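Local atomic coordinates of putative methyltransferase (PDB entry 3LL7), a protein that is a putative methyltransferase, probably transferring a methyl group from S-adenosylmethionine to a substrate that remains unidentified. Residues Ala81-Tyr86 against Val231-Glu236; Ser85-Phe90 against Val237-Val242; Ile258-Leu263 against His298-Lys303; Asn56-Trp61 against Leu104-Ile109. One frame throughout, in Å; residues are numbered along the deposited sequence. Where two conformers were deposited one is given.

Contact 1: Ala81-Tyr86 against Val231-Glu236; sequences AVTSSY and VAAHGE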
loop_
_atom_site.group_PDB
_atom_site.type_symbol
_atom_site.label_atom_id
_atom_site.label_comp_id
_atom_site.label_asym_id
_atom_site.label_seq_id
_atom_site.Cartn_x
_atom_site.Cartn_y
_atom_site.Cartn_z
ATOM N N ALA A 81 -2.458 3.054 -8.389
ATOM C CA ALA A 81 -2.246 4.457 -8.747
ATOM C C ALA A 81 -1.912 5.367 -7.545
ATOM O O ALA A 81 -1.047 6.243 -7.640
ATOM C CB ALA A 81 -3.492 4.997 -9.499
ATOM N N VAL A 82 -2.601 5.180 -6.422
ATOM C CA VAL A 82 -2.419 6.112 -5.303
ATOM C C VAL A 82 -1.100 5.963 -4.546
ATOM O O VAL A 82 -0.482 6.970 -4.191
ATOM C CB VAL A 82 -3.630 6.154 -4.346
ATOM C CG1 VAL A 82 -4.620 7.221 -4.807
ATOM C CG2 VAL A 82 -4.299 4.801 -4.265
ATOM N N THR A 83 -0.641 4.735 -4.320
ATOM C CA THR A 83 0.621 4.558 -3.596
ATOM C C THR A 83 1.812 4.881 -4.475
ATOM O O THR A 83 2.799 5.470 -4.003
ATOM C CB THR A 83 0.782 3.145 -3.027
ATOM O OG1 THR A 83 0.644 2.172 -4.079
ATOM C CG2 THR A 83 -0.271 2.902 -1.961
ATOM N N SER A 84 1.724 4.516 -5.762
ATOM C CA SER A 84 2.814 4.839 -6.673
ATOM C C SER A 84 3.063 6.334 -6.597
ATOM O O SER A 84 4.182 6.737 -6.422
ATOM C CB SER A 84 2.517 4.409 -8.105
ATOM O OG SER A 84 1.537 5.251 -8.682
ATOM N N SER A 85 2.020 7.158 -6.673
ATOM C CA SER A 85 2.233 8.624 -6.622
ATOM C C SER A 85 2.732 9.238 -5.304
ATOM O O SER A 85 3.372 10.304 -5.319
ATOM C CB SER A 85 1.019 9.397 -7.156
ATOM O OG SER A 85 -0.220 8.875 -6.680
ATOM N N TYR A 86 2.413 8.616 -4.163
ATOM C CA TYR A 86 2.970 9.042 -2.866
ATOM C C TYR A 86 4.493 8.982 -2.859
ATOM O O TYR A 86 5.158 9.825 -2.268
ATOM C CB TYR A 86 2.452 8.135 -1.741
ATOM C CG TYR A 86 3.018 8.445 -0.362
ATOM C CD1 TYR A 86 2.549 9.527 0.384
ATOM C CD2 TYR A 86 4.019 7.639 0.202
ATOM C CE1 TYR A 86 3.053 9.811 1.645
ATOM C CE2 TYR A 86 4.513 7.898 1.464
ATOM C CZ TYR A 86 4.040 8.995 2.175
ATOM O OH TYR A 86 4.512 9.257 3.403
ATOM N N VAL A 231 2.250 2.744 4.672
ATOM C CA VAL A 231 1.334 3.479 3.769
ATOM C C VAL A 231 0.048 2.697 3.503
ATOM O O VAL A 231 0.085 1.609 2.890
ATOM C CB VAL A 231 2.043 3.816 2.424
ATOM C CG1 VAL A 231 1.118 4.616 1.498
ATOM C CG2 VAL A 231 3.370 4.590 2.681
ATOM N N ALA A 232 -1.078 3.247 3.946
ATOM C CA ALA A 232 -2.377 2.655 3.648
ATOM C C ALA A 232 -3.103 3.456 2.550
ATOM O O ALA A 232 -2.909 4.678 2.438
ATOM C CB ALA A 232 -3.231 2.579 4.895
ATOM N N ALA A 233 -3.888 2.738 1.749
ATOM C CA ALA A 233 -4.792 3.282 0.707
ATOM C C ALA A 233 -5.976 2.327 0.583
ATOM O O ALA A 233 -5.826 1.112 0.763
ATOM C CB ALA A 233 -4.067 3.407 -0.627
ATOM N N HIS A 234 -7.158 2.855 0.269
ATOM C CA HIS A 234 -8.361 2.014 0.085
ATOM C C HIS A 234 -8.725 1.212 1.346
ATOM O O HIS A 234 -9.267 0.108 1.260
ATOM C CB HIS A 234 -8.199 1.078 -1.124
ATOM C CG HIS A 234 -7.771 1.782 -2.377
ATOM N ND1 HIS A 234 -8.627 2.574 -3.115
ATOM C CD2 HIS A 234 -6.577 1.824 -3.013
ATOM C CE1 HIS A 234 -7.980 3.073 -4.154
ATOM N NE2 HIS A 234 -6.731 2.640 -4.111
ATOM N N GLY A 235 -8.403 1.770 2.509
ATOM C CA GLY A 235 -8.690 1.123 3.779
ATOM C C GLY A 235 -7.709 0.071 4.279
ATOM O O GLY A 235 -7.991 -0.577 5.285
ATOM N N GLU A 236 -6.573 -0.126 3.599
ATOM C CA GLU A 236 -5.671 -1.208 3.988
ATOM C C GLU A 236 -4.229 -0.838 3.742
ATOM O O GLU A 236 -3.939 -0.045 2.835
ATOM C CB GLU A 236 -6.008 -2.538 3.281
ATOM C CG GLU A 236 -5.698 -2.597 1.807
ATOM C CD GLU A 236 -5.886 -4.001 1.170
ATOM O OE1 GLU A 236 -6.519 -4.895 1.769
ATOM O OE2 GLU A 236 -5.394 -4.198 0.044
#

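Contact 2: Ser85-Phe90 against Val237-Val242; sequences SYKSRF and VKELLV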
loop_
_atom_site.group_PDB
_atom_site.type_symbol
_atom_site.label_atom_id
_atom_site.label_comp_id
_atom_site.label_asym_id
_atom_site.label_seq_id
_atom_site.Cartn_x
_atom_site.Cartn_y
_atom_site.Cartn_z
ATOM N N SER A 85 2.020 7.158 -6.673
ATOM C CA SER A 85 2.233 8.624 -6.622
ATOM C C SER A 85 2.732 9.238 -5.304
ATOM O O SER A 85 3.372 10.304 -5.319
ATOM C CB SER A 85 1.019 9.397 -7.156
ATOM O OG SER A 85 -0.220 8.875 -6.680
ATOM N N TYR A 86 2.413 8.616 -4.163
ATOM C CA TYR A 86 2.970 9.042 -2.866
ATOM C C TYR A 86 4.493 8.982 -2.859
ATOM O O TYR A 86 5.158 9.825 -2.268
ATOM C CB TYR A 86 2.452 8.135 -1.741
ATOM C CG TYR A 86 3.018 8.445 -0.362
ATOM C CD1 TYR A 86 2.549 9.527 0.384
ATOM C CD2 TYR A 86 4.019 7.639 0.202
ATOM C CE1 TYR A 86 3.053 9.811 1.645
ATOM C CE2 TYR A 86 4.513 7.898 1.464
ATOM C CZ TYR A 86 4.040 8.995 2.175
ATOM O OH TYR A 86 4.512 9.257 3.403
ATOM N N LYS A 87 5.038 7.960 -3.507
ATOM C CA LYS A 87 6.487 7.800 -3.641
ATOM C C LYS A 87 7.157 9.014 -4.265
ATOM O O LYS A 87 8.328 9.286 -3.971
ATOM C CB LYS A 87 6.833 6.593 -4.517
ATOM C CG LYS A 87 6.486 5.262 -3.895
ATOM C CD LYS A 87 6.624 4.168 -4.962
ATOM C CE LYS A 87 6.075 2.857 -4.433
ATOM N NZ LYS A 87 4.582 2.805 -4.451
ATOM N N SER A 88 6.434 9.747 -5.110
ATOM C CA SER A 88 7.062 10.892 -5.778
ATOM C C SER A 88 7.544 11.957 -4.767
ATOM O O SER A 88 8.455 12.727 -5.078
ATOM C CB SER A 88 6.157 11.503 -6.856
ATOM O OG SER A 88 5.130 12.265 -6.242
ATOM N N ARG A 89 6.952 11.973 -3.569
ATOM C CA ARG A 89 7.363 12.901 -2.510
ATOM C C ARG A 89 8.792 12.677 -1.999
ATOM O O ARG A 89 9.366 13.578 -1.385
ATOM C CB ARG A 89 6.378 12.889 -1.330
ATOM C CG ARG A 89 6.390 11.610 -0.491
ATOM C CD ARG A 89 7.346 11.654 0.691
ATOM N NE ARG A 89 6.789 12.370 1.840
ATOM C CZ ARG A 89 7.489 12.655 2.922
ATOM N NH1 ARG A 89 8.753 12.271 2.992
ATOM N NH2 ARG A 89 6.935 13.307 3.931
ATOM N N PHE A 90 9.354 11.489 -2.232
ATOM C CA PHE A 90 10.754 11.196 -1.834
ATOM C C PHE A 90 11.784 11.742 -2.841
ATOM O O PHE A 90 12.972 11.821 -2.537
ATOM C CB PHE A 90 11.002 9.695 -1.661
ATOM C CG PHE A 90 10.288 9.084 -0.486
ATOM C CD1 PHE A 90 10.920 8.985 0.755
ATOM C CD2 PHE A 90 8.979 8.632 -0.615
ATOM C CE1 PHE A 90 10.268 8.425 1.847
ATOM C CE2 PHE A 90 8.314 8.074 0.475
ATOM C CZ PHE A 90 8.953 7.977 1.709
ATOM N N VAL A 237 -3.334 -1.462 4.502
ATOM C CA VAL A 237 -1.904 -1.185 4.348
ATOM C C VAL A 237 -1.473 -1.792 3.014
ATOM O O VAL A 237 -1.749 -2.981 2.751
ATOM C CB VAL A 237 -1.060 -1.738 5.509
ATOM C CG1 VAL A 237 0.408 -1.447 5.266
ATOM C CG2 VAL A 237 -1.502 -1.113 6.883
ATOM N N LYS A 238 -0.839 -0.973 2.178
ATOM C CA LYS A 238 -0.424 -1.384 0.831
ATOM C C LYS A 238 1.064 -1.661 0.756
ATOM O O LYS A 238 1.503 -2.552 -0.002
ATOM C CB LYS A 238 -0.769 -0.286 -0.193
ATOM C CG LYS A 238 -2.258 -0.103 -0.482
ATOM C CD LYS A 238 -2.902 -1.393 -0.954
ATOM C CE LYS A 238 -4.330 -1.156 -1.395
ATOM N NZ LYS A 238 -4.949 -2.443 -1.820
ATOM N N GLU A 239 1.866 -0.915 1.517
ATOM C CA GLU A 239 3.306 -1.095 1.446
ATOM C C GLU A 239 4.017 -0.449 2.638
ATOM O O GLU A 239 3.478 0.424 3.300
ATOM C CB GLU A 239 3.860 -0.496 0.137
ATOM C CG GLU A 239 3.668 0.993 0.002
ATOM C CD GLU A 239 3.763 1.485 -1.456
ATOM O OE1 GLU A 239 3.165 0.847 -2.355
ATOM O OE2 GLU A 239 4.409 2.530 -1.686
ATOM N N LEU A 240 5.237 -0.889 2.887
ATOM C CA LEU A 240 6.134 -0.153 3.752
ATOM C C LEU A 240 7.203 0.444 2.837
ATOM O O LEU A 240 7.574 -0.156 1.819
ATOM C CB LEU A 240 6.807 -1.073 4.757
ATOM C CG LEU A 240 5.999 -2.042 5.594
ATOM C CD1 LEU A 240 6.871 -2.401 6.771
ATOM C CD2 LEU A 240 4.656 -1.488 6.074
ATOM N N LEU A 241 7.680 1.631 3.174
ATOM C CA LEU A 241 8.735 2.231 2.380
ATOM C C LEU A 241 9.839 2.573 3.333
ATOM O O LEU A 241 9.595 3.152 4.399
ATOM C CB LEU A 241 8.218 3.487 1.708
ATOM C CG LEU A 241 7.186 3.279 0.623
ATOM C CD1 LEU A 241 6.542 4.611 0.259
ATOM C CD2 LEU A 241 7.873 2.678 -0.615
ATOM N N VAL A 242 11.055 2.173 2.985
ATOM C CA VAL A 242 12.193 2.471 3.840
ATOM C C VAL A 242 13.198 3.270 3.029
ATOM O O VAL A 242 13.450 2.938 1.874
ATOM C CB VAL A 242 12.844 1.174 4.309
ATOM C CG1 VAL A 242 13.986 1.485 5.210
ATOM C CG2 VAL A 242 11.834 0.296 5.053
#

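Contact 3: Ile258-Leu263 against His298-Lys303; sequences IHAINL and HTALLK. With FMT (formic acid), chain E; FMT (formic acid), chain I.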
loop_
_atom_site.group_PDB
_atom_site.type_symbol
_atom_site.label_atom_id
_atom_site.label_comp_id
_atom_site.label_asym_id
_atom_site.label_seq_id
_atom_site.Cartn_x
_atom_site.Cartn_y
_atom_site.Cartn_z
ATOM N N ILE A 258 9.095 6.707 12.188
ATOM C CA ILE A 258 8.074 5.905 11.523
ATOM C C ILE A 258 6.921 6.819 11.160
ATOM O O ILE A 258 6.350 7.497 12.041
ATOM C CB ILE A 258 7.588 4.764 12.434
ATOM C CG1 ILE A 258 8.792 3.879 12.854
ATOM C CG2 ILE A 258 6.537 3.909 11.746
ATOM C CD1 ILE A 258 8.486 2.987 14.050
ATOM N N HIS A 259 6.556 6.817 9.875
ATOM C CA HIS A 259 5.423 7.598 9.392
ATOM C C HIS A 259 4.241 6.682 9.105
ATOM O O HIS A 259 4.353 5.766 8.261
ATOM C CB HIS A 259 5.772 8.278 8.063
ATOM C CG HIS A 259 6.832 9.325 8.163
ATOM N ND1 HIS A 259 8.046 9.119 8.784
ATOM C CD2 HIS A 259 6.852 10.596 7.701
ATOM C CE1 HIS A 259 8.773 10.221 8.694
ATOM N NE2 HIS A 259 8.070 11.127 8.039
ATOM N N ALA A 260 3.103 6.946 9.750
ATOM C CA ALA A 260 1.909 6.146 9.498
ATOM C C ALA A 260 0.967 7.021 8.737
ATOM O O ALA A 260 0.596 8.109 9.211
ATOM C CB ALA A 260 1.278 5.652 10.836
ATOM N N ILE A 261 0.595 6.589 7.534
ATOM C CA ILE A 261 -0.247 7.465 6.735
ATOM C C ILE A 261 -1.368 6.715 6.058
ATOM O O ILE A 261 -1.172 5.605 5.578
ATOM C CB ILE A 261 0.554 8.308 5.756
ATOM C CG1 ILE A 261 -0.320 9.507 5.250
ATOM C CG2 ILE A 261 1.127 7.443 4.662
ATOM C CD1 ILE A 261 0.495 10.728 4.789
ATOM N N ASN A 262 -2.540 7.328 6.041
ATOM C CA ASN A 262 -3.692 6.714 5.433
ATOM C C ASN A 262 -4.093 7.608 4.291
ATOM O O ASN A 262 -4.677 8.651 4.528
ATOM C CB ASN A 262 -4.842 6.585 6.465
ATOM C CG ASN A 262 -6.019 5.798 5.942
ATOM O OD1 ASN A 262 -5.849 4.820 5.220
ATOM N ND2 ASN A 262 -7.246 6.216 6.314
ATOM N N LEU A 263 -3.771 7.211 3.057
ATOM C CA LEU A 263 -4.059 8.050 1.876
ATOM C C LEU A 263 -5.549 8.059 1.542
ATOM O O LEU A 263 -6.180 7.007 1.522
ATOM C CB LEU A 263 -3.236 7.591 0.660
ATOM C CG LEU A 263 -1.734 7.540 0.928
ATOM C CD1 LEU A 263 -0.962 6.949 -0.264
ATOM C CD2 LEU A 263 -1.191 8.916 1.353
ATOM N N HIS A 298 -6.803 3.965 12.143
ATOM C CA HIS A 298 -6.716 3.352 10.807
ATOM C C HIS A 298 -5.655 2.252 10.735
ATOM O O HIS A 298 -4.853 2.069 11.662
ATOM C CB HIS A 298 -6.575 4.397 9.705
ATOM C CG HIS A 298 -5.351 5.258 9.806
ATOM N ND1 HIS A 298 -4.065 4.758 9.750
ATOM C CD2 HIS A 298 -5.226 6.604 9.879
ATOM C CE1 HIS A 298 -3.202 5.760 9.813
ATOM N NE2 HIS A 298 -3.883 6.889 9.889
ATOM N N THR A 299 -5.650 1.509 9.640
ATOM C CA THR A 299 -4.811 0.314 9.539
ATOM C C THR A 299 -3.314 0.593 9.553
ATOM O O THR A 299 -2.531 -0.256 10.003
ATOM C CB THR A 299 -5.162 -0.530 8.283
ATOM O OG1 THR A 299 -5.011 0.239 7.089
ATOM C CG2 THR A 299 -6.630 -1.044 8.403
ATOM N N ALA A 300 -2.918 1.759 9.064
ATOM C CA ALA A 300 -1.487 2.098 9.032
ATOM C C ALA A 300 -0.993 2.361 10.455
ATOM O O ALA A 300 0.133 1.952 10.811
ATOM C CB ALA A 300 -1.220 3.310 8.119
ATOM N N LEU A 301 -1.806 3.032 11.267
ATOM C CA LEU A 301 -1.442 3.220 12.680
ATOM C C LEU A 301 -1.270 1.893 13.415
ATOM O O LEU A 301 -0.328 1.706 14.159
ATOM C CB LEU A 301 -2.456 4.062 13.431
ATOM C CG LEU A 301 -2.147 5.550 13.275
ATOM C CD1 LEU A 301 -3.312 6.326 13.746
ATOM C CD2 LEU A 301 -0.868 5.962 14.076
ATOM N N LEU A 302 -2.229 0.989 13.197
ATOM C CA LEU A 302 -2.179 -0.344 13.784
ATOM C C LEU A 302 -0.924 -1.119 13.377
ATOM O O LEU A 302 -0.250 -1.697 14.224
ATOM C CB LEU A 302 -3.449 -1.131 13.403
ATOM C CG LEU A 302 -4.752 -0.641 14.049
ATOM C CD1 LEU A 302 -5.964 -1.373 13.412
ATOM C CD2 LEU A 302 -4.730 -0.819 15.549
ATOM N N LYS A 303 -0.618 -1.127 12.083
ATOM C CA LYS A 303 0.553 -1.840 11.589
ATOM C C LYS A 303 1.854 -1.219 12.132
ATOM O O LYS A 303 2.800 -1.947 12.425
ATOM C CB LYS A 303 0.568 -1.818 10.055
ATOM C CG LYS A 303 1.864 -2.380 9.439
ATOM C CD LYS A 303 2.054 -3.889 9.692
ATOM C CE LYS A 303 3.389 -4.365 9.162
ATOM N NZ LYS A 303 3.578 -5.844 9.358
HETATM C C FMT E . -3.067 9.608 9.139
HETATM O O1 FMT E . -2.177 9.291 9.953
HETATM O O2 FMT E . -2.932 9.757 7.912
HETATM C C FMT I . -7.521 9.079 8.159
HETATM O O1 FMT I . -7.045 9.779 9.053
HETATM O O2 FMT I . -8.157 8.055 8.388
HETATM O O HOH W 1 -6.791 2.368 6.477
#

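Contact 4: Asn56-Trp61 against Leu104-Ile109; sequences NKLPQW and LGIDFI. With FMT (formic acid), chain D.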
loop_
_atom_site.group_PDB
_atom_site.type_symbol
_atom_site.label_atom_id
_atom_site.label_comp_id
_atom_site.label_asym_id
_atom_site.label_seq_id
_atom_site.Cartn_x
_atom_site.Cartn_y
_atom_site.Cartn_z
ATOM N N ASN A 56 -10.123 -0.750 -14.031
ATOM C CA ASN A 56 -10.401 -0.712 -12.601
ATOM C C ASN A 56 -9.172 -0.267 -11.815
ATOM O O ASN A 56 -9.250 0.654 -11.000
ATOM C CB ASN A 56 -10.896 -2.077 -12.099
ATOM C CG ASN A 56 -12.167 -2.537 -12.800
ATOM O OD1 ASN A 56 -13.092 -1.753 -13.028
ATOM N ND2 ASN A 56 -12.219 -3.820 -13.140
ATOM N N LYS A 57 -8.033 -0.906 -12.087
ATOM C CA LYS A 57 -6.800 -0.683 -11.302
ATOM C C LYS A 57 -6.056 0.603 -11.669
ATOM O O LYS A 57 -5.656 1.382 -10.798
ATOM C CB LYS A 57 -5.853 -1.892 -11.411
ATOM C CG LYS A 57 -4.643 -1.804 -10.491
ATOM C CD LYS A 57 -3.897 -3.133 -10.381
ATOM C CE LYS A 57 -2.680 -2.976 -9.480
ATOM N NZ LYS A 57 -1.938 -4.261 -9.209
ATOM N N LEU A 58 -5.855 0.807 -12.964
ATOM C CA LEU A 58 -5.122 1.953 -13.476
ATOM C C LEU A 58 -5.998 2.628 -14.523
ATOM O O LEU A 58 -5.778 2.430 -15.721
ATOM C CB LEU A 58 -3.814 1.470 -14.124
ATOM C CG LEU A 58 -2.867 0.705 -13.190
ATOM C CD1 LEU A 58 -1.752 -0.010 -13.950
ATOM C CD2 LEU A 58 -2.310 1.679 -12.191
ATOM N N PRO A 59 -7.019 3.401 -14.080
ATOM C CA PRO A 59 -7.919 4.012 -15.077
ATOM C C PRO A 59 -7.228 5.015 -16.009
ATOM O O PRO A 59 -7.626 5.129 -17.169
ATOM C CB PRO A 59 -9.016 4.687 -14.229
ATOM C CG PRO A 59 -8.466 4.745 -12.833
ATOM C CD PRO A 59 -7.480 3.627 -12.694
ATOM N N GLN A 60 -6.188 5.703 -15.533
ATOM C CA GLN A 60 -5.432 6.604 -16.418
ATOM C C GLN A 60 -4.687 5.867 -17.551
ATOM O O GLN A 60 -4.593 6.381 -18.673
ATOM C CB GLN A 60 -4.492 7.498 -15.630
ATOM C CG GLN A 60 -5.232 8.572 -14.856
ATOM C CD GLN A 60 -4.374 9.799 -14.605
ATOM O OE1 GLN A 60 -3.151 9.697 -14.463
ATOM N NE2 GLN A 60 -5.010 10.966 -14.552
ATOM N N TRP A 61 -4.203 4.656 -17.271
ATOM C CA TRP A 61 -3.589 3.820 -18.320
ATOM C C TRP A 61 -4.616 3.300 -19.341
ATOM O O TRP A 61 -4.370 3.326 -20.558
ATOM C CB TRP A 61 -2.799 2.652 -17.708
ATOM C CG TRP A 61 -1.501 3.066 -17.055
ATOM C CD1 TRP A 61 -1.286 4.171 -16.278
ATOM C CD2 TRP A 61 -0.253 2.359 -17.094
ATOM N NE1 TRP A 61 0.024 4.206 -15.850
ATOM C CE2 TRP A 61 0.675 3.104 -16.331
ATOM C CE3 TRP A 61 0.170 1.169 -17.702
ATOM C CZ2 TRP A 61 2.007 2.702 -16.161
ATOM C CZ3 TRP A 61 1.508 0.773 -17.541
ATOM C CH2 TRP A 61 2.398 1.536 -16.773
ATOM N N LEU A 104 5.817 -3.431 -14.399
ATOM C CA LEU A 104 4.909 -2.722 -15.320
ATOM C C LEU A 104 5.357 -1.271 -15.481
ATOM O O LEU A 104 5.043 -0.591 -16.484
ATOM C CB LEU A 104 3.465 -2.794 -14.759
ATOM C CG LEU A 104 2.283 -2.472 -15.663
ATOM C CD1 LEU A 104 2.392 -3.172 -17.016
ATOM C CD2 LEU A 104 0.986 -2.900 -14.972
ATOM N N GLY A 105 6.095 -0.777 -14.477
ATOM C CA GLY A 105 6.745 0.538 -14.582
ATOM C C GLY A 105 5.981 1.690 -13.931
ATOM O O GLY A 105 6.357 2.863 -14.072
ATOM N N ILE A 106 4.912 1.386 -13.206
ATOM C CA ILE A 106 4.147 2.476 -12.612
ATOM C C ILE A 106 4.884 3.194 -11.474
ATOM O O ILE A 106 4.704 4.403 -11.296
ATOM C CB ILE A 106 2.752 2.048 -12.169
ATOM C CG1 ILE A 106 1.920 3.288 -11.818
ATOM C CG2 ILE A 106 2.854 1.053 -11.028
ATOM C CD1 ILE A 106 0.500 3.001 -11.419
ATOM N N ASP A 107 5.710 2.468 -10.717
ATOM C CA ASP A 107 6.565 3.115 -9.728
ATOM C C ASP A 107 7.620 3.973 -10.446
ATOM O O ASP A 107 7.868 5.111 -10.050
ATOM C CB ASP A 107 7.206 2.066 -8.799
ATOM C CG ASP A 107 6.190 1.434 -7.828
ATOM O OD1 ASP A 107 5.150 2.054 -7.563
ATOM O OD2 ASP A 107 6.435 0.323 -7.316
ATOM N N PHE A 108 8.231 3.437 -11.501
ATOM C CA PHE A 108 9.262 4.171 -12.228
ATOM C C PHE A 108 8.656 5.454 -12.771
ATOM O O PHE A 108 9.254 6.510 -12.628
ATOM C CB PHE A 108 9.808 3.355 -13.399
ATOM C CG PHE A 108 10.865 4.049 -14.185
ATOM C CD1 PHE A 108 12.141 4.213 -13.656
ATOM C CD2 PHE A 108 10.618 4.482 -15.497
ATOM C CE1 PHE A 108 13.171 4.831 -14.407
ATOM C CE2 PHE A 108 11.635 5.107 -16.250
ATOM C CZ PHE A 108 12.913 5.285 -15.697
ATOM N N ILE A 109 7.455 5.359 -13.339
ATOM C CA ILE A 109 6.754 6.543 -13.875
ATOM C C ILE A 109 6.511 7.587 -12.759
ATOM O O ILE A 109 6.712 8.791 -12.974
ATOM C CB ILE A 109 5.418 6.149 -14.576
ATOM C CG1 ILE A 109 5.691 5.240 -15.793
ATOM C CG2 ILE A 109 4.611 7.384 -15.008
ATOM C CD1 ILE A 109 6.412 5.920 -16.897
HETATM C C FMT D . 5.410 -1.488 -10.640
HETATM O O1 FMT D . 6.262 -0.670 -10.982
HETATM O O2 FMT D . 4.845 -2.245 -11.431
#

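Contact 1: Ala81-Tyr86 against Val231-Glu236
V82, T83 and Y86 line one side of helix 81-86 and rest on V231, A233 and H234, the end and turn of the β-hairpin formed by strands 225-233 and 236-244. The axes of helix 81-86 and strand 231-233 run roughly antiparallel (147°) and come within 8.9 Å; no hydrogen bond crosses. T83 turns its methyl to the strand: CG2, anti to the carbonyl carbon, sits 4.1 Å from V231 CG1 and also reaches A233 CB, while OG1 has a weak hydrogen bond to E239. One turn on, Y86 CG is anti to the backbone N (chi1 177°), and the ring meets V231 obliquely, with CE2 3.7 Å from V231 CG2; its OH is bonded to H229 ND1. Antiparallel 236-244 is inserted between 204-209 and 225-233, as the last strand is in class I methyltransferases. Here the reversal is a type I' turn from A233 to E236, with G235 at backbone angles suited to glycine. V82 and H234 approach tip to tip at the turn, and V82 CG2 also nears A233 CB, though V82 has two conformers and both meetings are provisional.

Contact 2: Ser85-Phe90 against Val237-Val242
K87 and E239 form a salt bridge beside the apolar contacts that L241 makes with Y86 and F90. E239 OE2 accepts from K87 NZ at 2.8 Å through its syn lone pair, on the side of the other carboxylate oxygen, and NZ makes a weak second bond to E239 OE1 at 3.2 Å. The lysine chain is extended until its last torsion, where a bend (chi4 77°) swings NZ to the carboxylate. The ammonium group has weaker partners in the carbonyl O of T83 and in D107; E239 OE1 is also weakly bonded to T83 OG1. Both charges are thus buried but accounted for, which would be expected to favour their ionised forms.

L241 CD1 touches two rings: it is 3.9 Å from Y86 CD2 at the edge of the tyrosine, near its plane, and as close to F90 CE2, obliquely. F90 also packs edge-to-face on H229. Within 85-90, the carbonyl O of S85 accepts twice from S88, from N at 3.1 Å and from OG at 2.8 Å, the hydroxyl lying in the carbonyl plane. On the strand, K238 and E239 both face V231, a classic β bulge. Antiparallel 236-244 lies between 204-209 and 225-233, as the inserted last strand does in class I methyltransferases, an order consistent with that fold.

Contact 3: Ile258-Leu263 against His298-Lys303
A260 and N262 of strand 258-263 pack on H298, A300 and L301 at the start of helix 299-304, a strand-helix junction that joins the methyltransferase sheet to the ferredoxin-like region of the chain. The two elements run nearly antiparallel, 157° apart in direction, and their axes come as close as 6.9 Å. This approach is possible because alanines face each other: A260 CB is 4.4 Å from A300 CB, and A300 CB comes to 3.4 Å from the carbonyl O of I261. L301 closes the packing on this buried side, its CD2 3.9 Å from A260 CB. The tight packing extends to N262 and H298. N262 CB lies over the centre of one face of the imidazole, 3.5 Å from the ring centroid and 12° off its normal, a CH-pi contact; L301 CD1 covers the opposite face, offset toward the rim. H298 is the N-cap residue, and its ND1 accepts a weak capping bond from A300 N.

The looser side is the polar fringe beyond this pair, where small molecules gather round N262. One formic acid molecule takes a hydrogen bond from the backbone N of N262 to its O2, and a second is held by the side-chain amide; both are probably from the crystallisation liquor. A water bridges the segments, donating to N262 OD1 at 2.9 Å and lying 2.8 Å from T299 OG1.

Contact 4: Asn56-Trp61 against Leu104-Ile109
The indole of W61 slides past L104, in the loop before helix 106-112, and crosses I106, the first helical residue, obliquely. From CB, chi1 of -73° sets CG anti to the carbonyl carbon, and the six-membered ring then reaches the other segment. CZ2 is 4.1 Å from I106 CB, with I109 CG1 farther off; CZ3 packs 3.8 Å from L104 CG. At the tip, CH2 points its C-H rim at the carbonyl O of L104, 3.4 Å away and in the plane of the ring. L58 adds CD1 to one face of the indole, offset toward its rim, and the same methyl meets L104 CD2 tip to tip at 4.1 Å.

The loop fits the glycine-rich motif after the first strand of class I methyltransferases, with G105 as the N-cap of the helix. A formic acid molecule, probably from the crystallisation liquor, is held there by the backbone: D107 N donates to its O1 at 3.2 Å, nearly straight at 168°, and L104 N gives its O2 a weak bond. Apolar side chains thus back the loop while its N-H groups, at a helix N-terminus, bind a small carboxylic acid, consistent with a region that receives the cofactor in relatives.

Overall arrangement
Contacts 1 and 2, about 8 Å apart between centres, are successive parts of one interface: helix 81-86 and its continuation rest on the hairpin strands, which pair through V231 O and K238 N at 2.8 Å. Contact 3, about 11 Å from contact 1 between centres, uses the next strand of the same sheet, strand 258-263 receiving A232 N on I261 O (2.9 Å). Contact 4 stands on the other side of the helix, about 13 Å from contact 1 between centres, where S84 touches I106 and D107. The weak K87-D107 ion pair bridges contact 2 and the presumed cofactor loop of contact 4. Contacts 3 and 4 are about 23 Å apart between centres and do not touch.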